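Local coordinates for type III effector HopU1 (Pseudomonas syringae pv. tomato, PDB 3U0J), which acts as an ADP-ribosyltransferase, probably modifying arginine residues of target proteins, and has an RNA-binding target in plant immunity, at residues 45-50 with 63-68; 49-54 with 95-100. All coordinates share one frame; numbering follows the deposited sequence.

Interaction 1 (45-50 with 63-68); sequences HDFYRF and LSIDDL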
ATOM      1  N   HIS A  45     -17.874   0.685  11.215  1.00 12.39           N
ATOM      2  CA  HIS A  45     -18.007   1.576  12.360  1.00 13.84           C
ATOM      3  C   HIS A  45     -16.677   1.679  13.134  1.00 16.25           C
ATOM      4  O   HIS A  45     -16.253   2.762  13.562  1.00 11.24           O
ATOM      5  CB  HIS A  45     -19.103   1.069  13.294  1.00 15.65           C
ATOM      6  CG  HIS A  45     -20.461   1.625  13.006  1.00 16.16           C
ATOM      7  ND1 HIS A  45     -21.458   0.884  12.405  1.00 13.43           N
ATOM      8  CD2 HIS A  45     -20.994   2.843  13.256  1.00 15.12           C
ATOM      9  CE1 HIS A  45     -22.540   1.627  12.282  1.00 16.94           C
ATOM     10  NE2 HIS A  45     -22.284   2.821  12.790  1.00 20.68           N
ATOM     11  N   ASP A  46     -16.049   0.521  13.333  1.00 16.98           N
ATOM     12  CA  ASP A  46     -14.765   0.446  13.987  1.00 15.77           C
ATOM     13  C   ASP A  46     -13.846   1.444  13.294  1.00 19.03           C
ATOM     14  O   ASP A  46     -13.277   2.338  13.932  1.00 17.73           O
ATOM     15  CB  ASP A  46     -14.200  -0.958  13.833  1.00 13.80           C
ATOM     16  CG  ASP A  46     -14.873  -1.960  14.732  1.00 18.23           C
ATOM     17  OD1 ASP A  46     -15.652  -1.527  15.613  1.00 19.07           O
ATOM     18  OD2 ASP A  46     -14.620  -3.185  14.561  1.00 19.53           O
ATOM     19  N   PHE A  47     -13.730   1.298  11.973  1.00 17.27           N
ATOM     20  CA  PHE A  47     -12.839   2.146  11.196  1.00 15.90           C
ATOM     21  C   PHE A  47     -13.081   3.643  11.381  1.00 15.00           C
ATOM     22  O   PHE A  47     -12.140   4.412  11.572  1.00 16.12           O
ATOM     23  CB  PHE A  47     -12.914   1.828   9.716  1.00 12.51           C
ATOM     24  CG  PHE A  47     -12.025   2.703   8.890  1.00 16.14           C
ATOM     25  CD1 PHE A  47     -10.668   2.410   8.760  1.00 14.84           C
ATOM     26  CD2 PHE A  47     -12.525   3.851   8.279  1.00 15.03           C
ATOM     27  CE1 PHE A  47      -9.839   3.228   8.006  1.00 14.06           C
ATOM     28  CE2 PHE A  47     -11.702   4.675   7.520  1.00 12.98           C
ATOM     29  CZ  PHE A  47     -10.360   4.369   7.382  1.00 13.67           C
ATOM     30  N   TYR A  48     -14.335   4.051  11.287  1.00 12.78           N
ATOM     31  CA  TYR A  48     -14.684   5.441  11.497  1.00 14.26           C
ATOM     32  C   TYR A  48     -14.163   5.951  12.852  1.00 16.83           C
ATOM     33  O   TYR A  48     -13.562   7.028  12.930  1.00 16.34           O
ATOM     34  CB  TYR A  48     -16.197   5.653  11.398  1.00 12.81           C
ATOM     35  CG  TYR A  48     -16.552   7.066  11.703  1.00 13.24           C
ATOM     36  CD1 TYR A  48     -16.376   8.052  10.759  1.00 15.28           C
ATOM     37  CD2 TYR A  48     -17.006   7.438  12.959  1.00 17.33           C
ATOM     38  CE1 TYR A  48     -16.668   9.380  11.041  1.00 20.06           C
ATOM     39  CE2 TYR A  48     -17.306   8.769  13.255  1.00 16.52           C
ATOM     40  CZ  TYR A  48     -17.133   9.733  12.288  1.00 20.47           C
ATOM     41  OH  TYR A  48     -17.418  11.058  12.552  1.00 24.67           O
ATOM     42  N   ARG A  49     -14.386   5.182  13.912  1.00 13.69           N
ATOM     43  CA  ARG A  49     -13.917   5.574  15.233  1.00 15.05           C
ATOM     44  C   ARG A  49     -12.395   5.554  15.316  1.00 17.33           C
ATOM     45  O   ARG A  49     -11.797   6.370  16.013  1.00 19.15           O
ATOM     46  CB  ARG A  49     -14.512   4.674  16.337  1.00 17.58           C
ATOM     47  CG  ARG A  49     -15.878   5.129  16.876  1.00 15.86           C
ATOM     48  CD  ARG A  49     -15.992   6.662  17.017  1.00 13.04           C
ATOM     49  NE  ARG A  49     -17.390   7.079  16.995  1.00 13.83           N
ATOM     50  CZ  ARG A  49     -17.802   8.342  17.014  1.00 14.49           C
ATOM     51  NH1 ARG A  49     -16.908   9.319  17.081  1.00  9.30           N
ATOM     52  NH2 ARG A  49     -19.112   8.621  16.982  1.00 13.72           N
ATOM     53  N   PHE A  50     -11.779   4.605  14.620  1.00 17.16           N
ATOM     54  CA  PHE A  50     -10.332   4.511  14.580  1.00 18.37           C
ATOM     55  C   PHE A  50      -9.793   5.751  13.940  1.00 18.84           C
ATOM     56  O   PHE A  50      -8.891   6.398  14.483  1.00 22.70           O
ATOM     57  CB  PHE A  50      -9.870   3.301  13.758  1.00 21.01           C
ATOM     58  CG  PHE A  50      -8.434   3.397  13.268  1.00 18.08           C
ATOM     59  CD1 PHE A  50      -7.370   3.047  14.092  1.00 21.20           C
ATOM     60  CD2 PHE A  50      -8.149   3.834  11.984  1.00 17.37           C
ATOM     61  CE1 PHE A  50      -6.038   3.135  13.640  1.00 17.41           C
ATOM     62  CE2 PHE A  50      -6.832   3.922  11.536  1.00 16.68           C
ATOM     63  CZ  PHE A  50      -5.779   3.565  12.371  1.00 15.57           C
ATOM     64  N   LEU A  63      -7.457  16.713   5.757  1.00 18.93           N
ATOM     65  CA  LEU A  63      -8.819  16.222   5.671  1.00 17.97           C
ATOM     66  C   LEU A  63      -9.100  15.241   6.778  1.00 19.43           C
ATOM     67  O   LEU A  63      -8.416  14.221   6.869  1.00 19.54           O
ATOM     68  CB  LEU A  63      -9.026  15.498   4.351  1.00 18.74           C
ATOM     69  CG  LEU A  63      -9.037  16.409   3.131  1.00 21.53           C
ATOM     70  CD1 LEU A  63      -9.341  15.597   1.879  1.00 19.38           C
ATOM     71  CD2 LEU A  63     -10.056  17.525   3.320  1.00 17.11           C
ATOM     72  N   SER A  64     -10.115  15.520   7.597  1.00 16.25           N
ATOM     73  CA  SER A  64     -10.496  14.596   8.659  1.00 15.39           C
ATOM     74  C   SER A  64     -11.336  13.444   8.118  1.00 16.33           C
ATOM     75  O   SER A  64     -11.728  13.418   6.948  1.00 14.39           O
ATOM     76  CB  SER A  64     -11.270  15.316   9.756  1.00 17.16           C
ATOM     77  OG  SER A  64     -12.487  15.838   9.250  1.00 21.60           O
ATOM     78  N   ILE A  65     -11.610  12.476   8.972  1.00 14.58           N
ATOM     79  CA  ILE A  65     -12.392  11.356   8.522  1.00 13.61           C
ATOM     80  C   ILE A  65     -13.758  11.864   8.057  1.00 14.99           C
ATOM     81  O   ILE A  65     -14.317  11.347   7.101  1.00 14.19           O
ATOM     82  CB  ILE A  65     -12.507  10.257   9.611  1.00 13.07           C
ATOM     83  CG1 ILE A  65     -13.197   9.007   9.059  1.00 12.31           C
ATOM     84  CG2 ILE A  65     -13.252  10.774  10.823  1.00 14.03           C
ATOM     85  CD1 ILE A  65     -12.635   8.505   7.733  1.00 11.88           C
ATOM     86  N   ASP A  66     -14.291  12.886   8.717  1.00 15.61           N
ATOM     87  CA  ASP A  66     -15.581  13.424   8.299  1.00 15.83           C
ATOM     88  C   ASP A  66     -15.442  14.045   6.910  1.00 17.67           C
ATOM     89  O   ASP A  66     -16.216  13.745   6.011  1.00 19.34           O
ATOM     90  CB  ASP A  66     -16.126  14.438   9.302  1.00 17.79           C
ATOM     91  CG  ASP A  66     -16.581  13.796  10.601  1.00 22.00           C
ATOM     92  OD1 ASP A  66     -16.850  12.574  10.597  1.00 20.58           O
ATOM     93  OD2 ASP A  66     -16.674  14.515  11.625  1.00 24.72           O
ATOM     94  N   ASP A  67     -14.444  14.900   6.726  1.00 16.82           N
ATOM     95  CA  ASP A  67     -14.152  15.406   5.394  1.00 16.09           C
ATOM     96  C   ASP A  67     -14.014  14.277   4.362  1.00 15.73           C
ATOM     97  O   ASP A  67     -14.458  14.409   3.221  1.00 16.80           O
ATOM     98  CB  ASP A  67     -12.875  16.238   5.405  1.00 19.30           C
ATOM     99  CG  ASP A  67     -12.971  17.443   6.304  1.00 21.72           C
ATOM    100  OD1 ASP A  67     -14.088  18.001   6.443  1.00 24.85           O
ATOM    101  OD2 ASP A  67     -11.913  17.835   6.860  1.00 23.26           O
ATOM    102  N   LEU A  68     -13.386  13.172   4.739  1.00 13.82           N
ATOM    103  CA  LEU A  68     -13.213  12.090   3.777  1.00 14.82           C
ATOM    104  C   LEU A  68     -14.520  11.359   3.526  1.00 17.22           C
ATOM    105  O   LEU A  68     -14.872  11.073   2.372  1.00 16.72           O
ATOM    106  CB  LEU A  68     -12.153  11.105   4.240  1.00 13.18           C
ATOM    107  CG  LEU A  68     -10.753  11.693   4.172  1.00 16.57           C
ATOM    108  CD1 LEU A  68      -9.771  10.696   4.744  1.00 15.68           C
ATOM    109  CD2 LEU A  68     -10.403  12.086   2.738  1.00 12.70           C
TER
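Ile65 packs against two aromatic side chains of helix 41-52, Phe47 and Tyr48, and this apolar cluster is the compact part of the contact. Its CB points toward the helix. The CG1-CD1 branch passes Tyr48 CD1 with CG1, at 3.7 Å, and ends on Phe47 CE2 with CD1, at 3.9 Å, while CG2 meets Tyr48 CE1 at 3.7 Å. Both rings leave the helix with CG anti to the backbone N (chi1 179° in Phe47, 176° in Tyr48), which brings their far ends across to the partner segment.

Next to this, on the outer side, the contact turns polar and thins to one bond. The Tyr48 hydroxyl donates to Asp66 OD1 at 2.5 Å, and OD1 accepts through its syn lone pair, on the side of OD2. OD1 lies at the ring edge near the ring plane, and ring and carboxylate planes differ by only 21°. The guanidinium of exposed Arg49 turns one face to Tyr48 CE2, so another edge of the same ring meets a flat cationic group. Ser64 and Asp67 form a capping box at the start of helix 65-71: Ser64 N donates to Asp67 OD2 at 3.0 Å, and the return bond from Asp67 N to Ser64 OG is weak.

The contact thus joins helix 41-52 to the first turn of helix 65-71. Helix 89-99 lies against both, with Ala94 touching Phe47 and Ser93 touching Ile65 and Leu68, while helix 145-162 reaches Phe47 through His147 and Met150.

Interaction 2 (49-54 with 95-100); sequences RFAARL and IYMHTA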
ATOM      1  N   ARG A  49     -14.386   5.182  13.912  1.00 13.69           N
ATOM      2  CA  ARG A  49     -13.917   5.574  15.233  1.00 15.05           C
ATOM      3  C   ARG A  49     -12.395   5.554  15.316  1.00 17.33           C
ATOM      4  O   ARG A  49     -11.797   6.370  16.013  1.00 19.15           O
ATOM      5  CB  ARG A  49     -14.512   4.674  16.337  1.00 17.58           C
ATOM      6  CG  ARG A  49     -15.878   5.129  16.876  1.00 15.86           C
ATOM      7  CD  ARG A  49     -15.992   6.662  17.017  1.00 13.04           C
ATOM      8  NE  ARG A  49     -17.390   7.079  16.995  1.00 13.83           N
ATOM      9  CZ  ARG A  49     -17.802   8.342  17.014  1.00 14.49           C
ATOM     10  NH1 ARG A  49     -16.908   9.319  17.081  1.00  9.30           N
ATOM     11  NH2 ARG A  49     -19.112   8.621  16.982  1.00 13.72           N
ATOM     12  N   PHE A  50     -11.779   4.605  14.620  1.00 17.16           N
ATOM     13  CA  PHE A  50     -10.332   4.511  14.580  1.00 18.37           C
ATOM     14  C   PHE A  50      -9.793   5.751  13.940  1.00 18.84           C
ATOM     15  O   PHE A  50      -8.891   6.398  14.483  1.00 22.70           O
ATOM     16  CB  PHE A  50      -9.870   3.301  13.758  1.00 21.01           C
ATOM     17  CG  PHE A  50      -8.434   3.397  13.268  1.00 18.08           C
ATOM     18  CD1 PHE A  50      -7.370   3.047  14.092  1.00 21.20           C
ATOM     19  CD2 PHE A  50      -8.149   3.834  11.984  1.00 17.37           C
ATOM     20  CE1 PHE A  50      -6.038   3.135  13.640  1.00 17.41           C
ATOM     21  CE2 PHE A  50      -6.832   3.922  11.536  1.00 16.68           C
ATOM     22  CZ  PHE A  50      -5.779   3.565  12.371  1.00 15.57           C
ATOM     23  N   ALA A  51     -10.346   6.075  12.777  1.00 15.64           N
ATOM     24  CA  ALA A  51      -9.825   7.163  11.967  1.00 15.85           C
ATOM     25  C   ALA A  51     -10.096   8.512  12.605  1.00 18.13           C
ATOM     26  O   ALA A  51      -9.407   9.508  12.311  1.00 17.13           O
ATOM     27  CB  ALA A  51     -10.413   7.113  10.562  1.00 15.47           C
ATOM     28  N   ALA A  52     -11.108   8.550  13.466  1.00 15.78           N
ATOM     29  CA  ALA A  52     -11.552   9.820  14.014  1.00 16.07           C
ATOM     30  C   ALA A  52     -10.539  10.277  15.031  1.00 20.64           C
ATOM     31  O   ALA A  52     -10.435  11.467  15.329  1.00 21.64           O
ATOM     32  CB  ALA A  52     -12.919   9.690  14.645  1.00 15.36           C
ATOM     33  N   ARG A  53      -9.784   9.317  15.550  1.00 20.91           N
ATOM     34  CA  ARG A  53      -8.763   9.596  16.553  1.00 24.69           C
ATOM     35  C   ARG A  53      -7.399   9.951  15.976  1.00 21.18           C
ATOM     36  O   ARG A  53      -6.531  10.406  16.710  1.00 21.84           O
ATOM     37  CB  ARG A  53      -8.611   8.416  17.516  1.00 29.44           C
ATOM     38  CG  ARG A  53      -9.595   8.422  18.691  1.00 36.61           C
ATOM     39  CD  ARG A  53      -9.164   7.380  19.737  1.00 48.31           C
ATOM     40  NE  ARG A  53      -8.842   6.110  19.084  1.00 47.16           N
ATOM     41  CZ  ARG A  53      -9.686   5.085  18.986  1.00 44.42           C
ATOM     42  NH1 ARG A  53     -10.900   5.170  19.530  1.00 43.68           N
ATOM     43  NH2 ARG A  53      -9.312   3.974  18.354  1.00 41.54           N
ATOM     44  N   LEU A  54      -7.200   9.737  14.677  1.00 18.76           N
ATOM     45  CA  LEU A  54      -5.924  10.082  14.057  1.00 17.88           C
ATOM     46  C   LEU A  54      -5.659  11.584  14.122  1.00 18.22           C
ATOM     47  O   LEU A  54      -6.568  12.398  14.082  1.00 23.18           O
ATOM     48  CB  LEU A  54      -5.875   9.631  12.593  1.00 16.74           C
ATOM     49  CG  LEU A  54      -6.018   8.146  12.259  1.00 16.36           C
ATOM     50  CD1 LEU A  54      -6.050   7.918  10.731  1.00 14.11           C
ATOM     51  CD2 LEU A  54      -4.899   7.396  12.885  1.00 15.62           C
ATOM     52  N   ILE A  95      -7.950   3.728   1.943  1.00 14.17           N
ATOM     53  CA  ILE A  95      -6.925   3.829   0.908  1.00 14.68           C
ATOM     54  C   ILE A  95      -6.289   5.218   0.943  1.00 15.42           C
ATOM     55  O   ILE A  95      -5.068   5.356   0.982  1.00 15.90           O
ATOM     56  CB  ILE A  95      -7.491   3.623  -0.479  1.00 15.36           C
ATOM     57  CG1 ILE A  95      -7.906   2.177  -0.691  1.00 12.71           C
ATOM     58  CG2 ILE A  95      -6.472   4.038  -1.514  1.00 18.87           C
ATOM     59  CD1 ILE A  95      -8.742   2.017  -1.932  1.00 10.63           C
ATOM     60  N   TYR A  96      -7.129   6.246   0.924  1.00 14.59           N
ATOM     61  CA  TYR A  96      -6.645   7.622   0.968  1.00 16.32           C
ATOM     62  C   TYR A  96      -5.660   7.816   2.120  1.00 17.96           C
ATOM     63  O   TYR A  96      -4.530   8.247   1.905  1.00 18.54           O
ATOM     64  CB  TYR A  96      -7.812   8.601   1.105  1.00 14.29           C
ATOM     65  CG  TYR A  96      -7.419  10.063   1.023  1.00 15.39           C
ATOM     66  CD1 TYR A  96      -6.941  10.737   2.138  1.00 17.18           C
ATOM     67  CD2 TYR A  96      -7.551  10.776  -0.163  1.00 16.07           C
ATOM     68  CE1 TYR A  96      -6.588  12.086   2.072  1.00 16.68           C
ATOM     69  CE2 TYR A  96      -7.211  12.115  -0.244  1.00 14.10           C
ATOM     70  CZ  TYR A  96      -6.727  12.772   0.869  1.00 17.52           C
ATOM     71  OH  TYR A  96      -6.372  14.112   0.789  1.00 16.43           O
ATOM     72  N   MET A  97      -6.092   7.481   3.335  1.00 18.30           N
ATOM     73  CA  MET A  97      -5.294   7.728   4.531  1.00 16.88           C
ATOM     74  C   MET A  97      -3.990   6.952   4.491  1.00 18.36           C
ATOM     75  O   MET A  97      -2.972   7.419   4.999  1.00 21.22           O
ATOM     76  CB  MET A  97      -6.070   7.386   5.795  1.00 14.60           C
ATOM     77  CG  MET A  97      -7.155   8.387   6.118  1.00 14.06           C
ATOM     78  SD  MET A  97      -8.142   7.905   7.540  1.00  4.43           S
ATOM     79  CE  MET A  97      -8.345   9.530   8.222  1.00 13.49           C
ATOM     80  N   HIS A  98      -4.005   5.785   3.862  1.00 15.38           N
ATOM     81  CA  HIS A  98      -2.780   4.994   3.739  1.00 15.27           C
ATOM     82  C   HIS A  98      -1.779   5.572   2.720  1.00 20.45           C
ATOM     83  O   HIS A  98      -0.570   5.353   2.851  1.00 23.00           O
ATOM     84  CB  HIS A  98      -3.121   3.553   3.387  1.00 13.40           C
ATOM     85  CG  HIS A  98      -2.028   2.579   3.686  1.00 16.19           C
ATOM     86  ND1 HIS A  98      -1.847   2.027   4.934  1.00 16.56           N
ATOM     87  CD2 HIS A  98      -1.070   2.039   2.892  1.00 16.11           C
ATOM     88  CE1 HIS A  98      -0.818   1.195   4.902  1.00 14.30           C
ATOM     89  NE2 HIS A  98      -0.335   1.178   3.673  1.00 14.40           N
ATOM     90  N   THR A  99      -2.270   6.299   1.713  1.00 17.26           N
ATOM     91  CA  THR A  99      -1.400   6.841   0.669  1.00 16.90           C
ATOM     92  C   THR A  99      -0.910   8.239   1.024  1.00 21.08           C
ATOM     93  O   THR A  99      -0.146   8.858   0.271  1.00 19.82           O
ATOM     94  CB  THR A  99      -2.122   6.939  -0.688  1.00 19.09           C
ATOM     95  OG1 THR A  99      -3.225   7.858  -0.599  1.00 17.00           O
ATOM     96  CG2 THR A  99      -2.607   5.586  -1.138  1.00 16.34           C
ATOM     97  N   ALA A 100      -1.363   8.734   2.172  1.00 18.79           N
ATOM     98  CA  ALA A 100      -1.078  10.102   2.575  1.00 18.42           C
ATOM     99  C   ALA A 100       0.073  10.166   3.554  1.00 19.63           C
ATOM    100  O   ALA A 100       0.509   9.160   4.098  1.00 20.26           O
ATOM    101  CB  ALA A 100      -2.316  10.747   3.191  1.00 18.61           C
TER
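Met97 reaches across from helix 89-99 to Ala51 and Leu54, which receive its thioether. Along the first segment, the carbonyl oxygen of Arg49 lies over one face of the Arg53 guanidinium, on the exposed side of the turn and away from Met97. Phe50 is buried but directs its ring to Leu116 and Pro146, beside the methionine contact. Ala51 then points its methyl group toward the other helix, and CB sits 3.9 Å from Met97 SD and equally close to the methionine methyl. Ala52 faces away from Met97 and packs on Ile65. Backbone bonds from Arg53 N to Phe50 O and from Leu54 N to Ala51 O, each 3.2 Å, carry the turn on to Leu54, whose side chain again points toward the partner. Leu54 CD1 and Met97 CE meet tip to tip at 3.8 Å. The methionine chain is extended at chi2 (176°) and bent at chi3 (142°), and its end lies against both partners. No hydrogen bond crosses this wholly apolar, buried contact.

On the far side, Tyr96 O accepts from both Thr99 N and Thr99 OG1, and the latter also bonds to Gln235 N. Helix 65-71 adds Leu68 against Met97, and helix 116-126 places Leu116 on Leu54, the residue that precedes strand 55-56. Helix 145-162 flanks both segments, through Pro146 at Phe50 and Leu151 at Ile95 and His98.

Interactions 1 and 2 have centres 7 Å apart and both start from helix 41-52; their segments overlap at Arg49 and Phe50, while the touching residues differ. Along the chain, that helix comes first, followed by helix 65-71, the partner in interaction 1, and then helix 89-99, the partner in interaction 2. The two contacts also touch directly: Ile65 CG1 is 3.7 Å from Ala51 CB, and Leu68 CD1 is 3.8 Å from Met97 CG. Three helices therefore converge on one continuous apolar region, with the polar Tyr48–Asp66 pair at its outer border. This joins three of the helices in the N-terminal part of the modelled chain, away from the five-stranded mixed sheet formed by later residues.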